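Local structure of pyocin S5 (6THK) at residues A[153-157]-A[158-162]. The protein is a bacteriocin imported into Pseudomonas aeruginosa, where it probably forms channels that depolarise the cytoplasmic membrane and dissipate cellular energy. The protein carries 1 engineered substitution. Numbering follows the deposited sequence.
Sequences KKYPF and QQLVR
Pro156 occupies the N-cap position of helix 157-212, and its carbonyl starts the helical bonding: Leu160 N donates to Pro156 O over 3.2 Å, while the Gln159 N bond to the same oxygen is weak. The next i to i+4 bond, Val161 N to Phe157 O at 3.0 Å, is straighter, with an N-H...O angle of 159° against 149° for Leu160. Ahead of this first turn the chain is extended at Tyr155, whose CG stands anti to the backbone N (chi1 -169°) and carries the ring over to Gln159 and Leu160, crossing the Gln159 side chain at about a right angle. CD1 and CE1 of that ring meet Gln159 CG, Tyr155 CE1 lying 3.8 Å from Gln159 CG; at the far end Tyr155 OH is 3.4 Å from Leu160 CD1, and the hydroxyl is hydrogen-bonded to Asp163. The Pro156 ring runs beside Gln159, both pointing the same way, Pro156 CD 3.7 Å from Gln159 CB. Phe157 crosses Val161 at a slant, Phe157 CE2 reaching Val161 CG2 at 3.5 Å, and the Gln158 amide meets the Phe157 ring at its edge, Gln158 NE2 in plane and 3.8 Å from Phe157 CD2. That NE2 is hydrogen-bonded to Tyr48. Tyr155 and Pro156 thus link helix 149-154 to the long helix 157-212, with Phe157, Leu160 and Val161 packed on helix 133-145, where Trp144 meets the Phe157 ring edge-to-face, and Phe157 and Val161 also touching Tyr48 of helix 42-87.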
loop_
_atom_site.group_PDB
_atom_site.type_symbol
_atom_site.label_atom_id
_atom_site.label_comp_id
_atom_site.label_asym_id
_atom_site.label_seq_id
_atom_site.Cartn_x
_atom_site.Cartn_y
_atom_site.Cartn_z
ATOM N N LYS A 153 48.632 51.895 60.631
ATOM C CA LYS A 153 48.859 51.392 61.967
ATOM C C LYS A 153 48.160 50.043 62.204
ATOM O O LYS A 153 48.620 49.225 62.975
ATOM C CB LYS A 153 48.418 52.433 62.990
ATOM N N LYS A 154 47.044 49.813 61.540
ATOM C CA LYS A 154 46.347 48.548 61.687
ATOM C C LYS A 154 46.800 47.519 60.649
ATOM O O LYS A 154 46.588 46.327 60.816
ATOM C CB LYS A 154 44.848 48.761 61.582
ATOM N N TYR A 155 47.434 48.000 59.586
ATOM C CA TYR A 155 47.909 47.168 58.505
ATOM C C TYR A 155 49.339 47.544 58.214
ATOM O O TYR A 155 49.602 48.387 57.382
ATOM C CB TYR A 155 47.067 47.454 57.278
ATOM C CG TYR A 155 47.223 46.505 56.116
ATOM C CD1 TYR A 155 47.069 45.151 56.271
ATOM C CD2 TYR A 155 47.495 46.983 54.854
ATOM C CE1 TYR A 155 47.196 44.300 55.204
ATOM C CE2 TYR A 155 47.619 46.138 53.788
ATOM C CZ TYR A 155 47.468 44.803 53.971
ATOM O OH TYR A 155 47.590 43.977 52.904
ATOM N N PRO A 156 50.276 46.892 58.882
ATOM C CA PRO A 156 51.698 47.220 58.668
ATOM C C PRO A 156 52.239 46.751 57.317
ATOM O O PRO A 156 51.612 45.915 56.654
ATOM C CB PRO A 156 52.398 46.494 59.814
ATOM C CG PRO A 156 51.516 45.343 60.122
ATOM C CD PRO A 156 50.114 45.828 59.897
ATOM N N PHE A 157 53.418 47.279 56.921
ATOM C CA PHE A 157 54.054 46.920 55.664
ATOM C C PHE A 157 54.401 45.451 55.580
ATOM O O PHE A 157 54.284 44.872 54.504
ATOM C CB PHE A 157 55.284 47.779 55.358
ATOM C CG PHE A 157 55.843 47.554 53.968
ATOM C CD1 PHE A 157 55.224 48.110 52.855
ATOM C CD2 PHE A 157 56.962 46.756 53.771
ATOM C CE1 PHE A 157 55.727 47.891 51.576
ATOM C CE2 PHE A 157 57.473 46.550 52.490
ATOM C CZ PHE A 157 56.845 47.108 51.398
ATOM N N GLN A 158 54.828 44.848 56.703
ATOM C CA GLN A 158 55.167 43.426 56.770
ATOM C C GLN A 158 53.942 42.558 56.520
ATOM O O GLN A 158 54.081 41.455 55.983
ATOM C CB GLN A 158 55.833 43.066 58.104
ATOM C CG GLN A 158 57.185 43.759 58.331
ATOM C CD GLN A 158 58.083 43.788 57.107
ATOM O OE1 GLN A 158 58.425 42.756 56.522
ATOM N NE2 GLN A 158 58.479 44.982 56.709
ATOM N N GLN A 159 52.739 43.074 56.898
ATOM C CA GLN A 159 51.453 42.409 56.700
ATOM C C GLN A 159 51.103 42.404 55.242
ATOM O O GLN A 159 50.657 41.372 54.734
ATOM C CB GLN A 159 50.322 43.035 57.532
ATOM C CG GLN A 159 49.094 42.122 57.701
ATOM C CD GLN A 159 49.379 40.686 58.145
ATOM O OE1 GLN A 159 50.385 40.371 58.800
ATOM N NE2 GLN A 159 48.471 39.790 57.788
ATOM N N LEU A 160 51.402 43.506 54.556
ATOM C CA LEU A 160 51.162 43.624 53.127
ATOM C C LEU A 160 52.094 42.692 52.360
ATOM O O LEU A 160 51.694 42.067 51.390
ATOM C CB LEU A 160 51.370 45.054 52.657
ATOM C CG LEU A 160 51.267 45.202 51.144
ATOM C CD1 LEU A 160 49.816 45.321 50.727
ATOM C CD2 LEU A 160 52.069 46.386 50.644
ATOM N N VAL A 161 53.346 42.632 52.787
ATOM C CA VAL A 161 54.345 41.731 52.191
ATOM C C VAL A 161 53.781 40.301 52.145
ATOM O O VAL A 161 53.742 39.724 51.070
ATOM C CB VAL A 161 55.756 41.859 52.861
ATOM C CG1 VAL A 161 56.683 40.693 52.512
ATOM C CG2 VAL A 161 56.414 43.174 52.469
ATOM N N ARG A 162 53.234 39.798 53.273
ATOM C CA ARG A 162 52.607 38.472 53.392
ATOM C C ARG A 162 51.478 38.265 52.369
ATOM O O ARG A 162 51.471 37.257 51.656
ATOM C CB ARG A 162 52.086 38.242 54.819
ATOM C CG ARG A 162 52.860 37.163 55.558
ATOM C CD ARG A 162 52.178 36.801 56.854
ATOM N NE ARG A 162 52.912 37.316 58.008
ATOM C CZ ARG A 162 52.371 37.522 59.203
ATOM N NH1 ARG A 162 51.081 37.280 59.404
ATOM N NH2 ARG A 162 53.110 37.982 60.201
#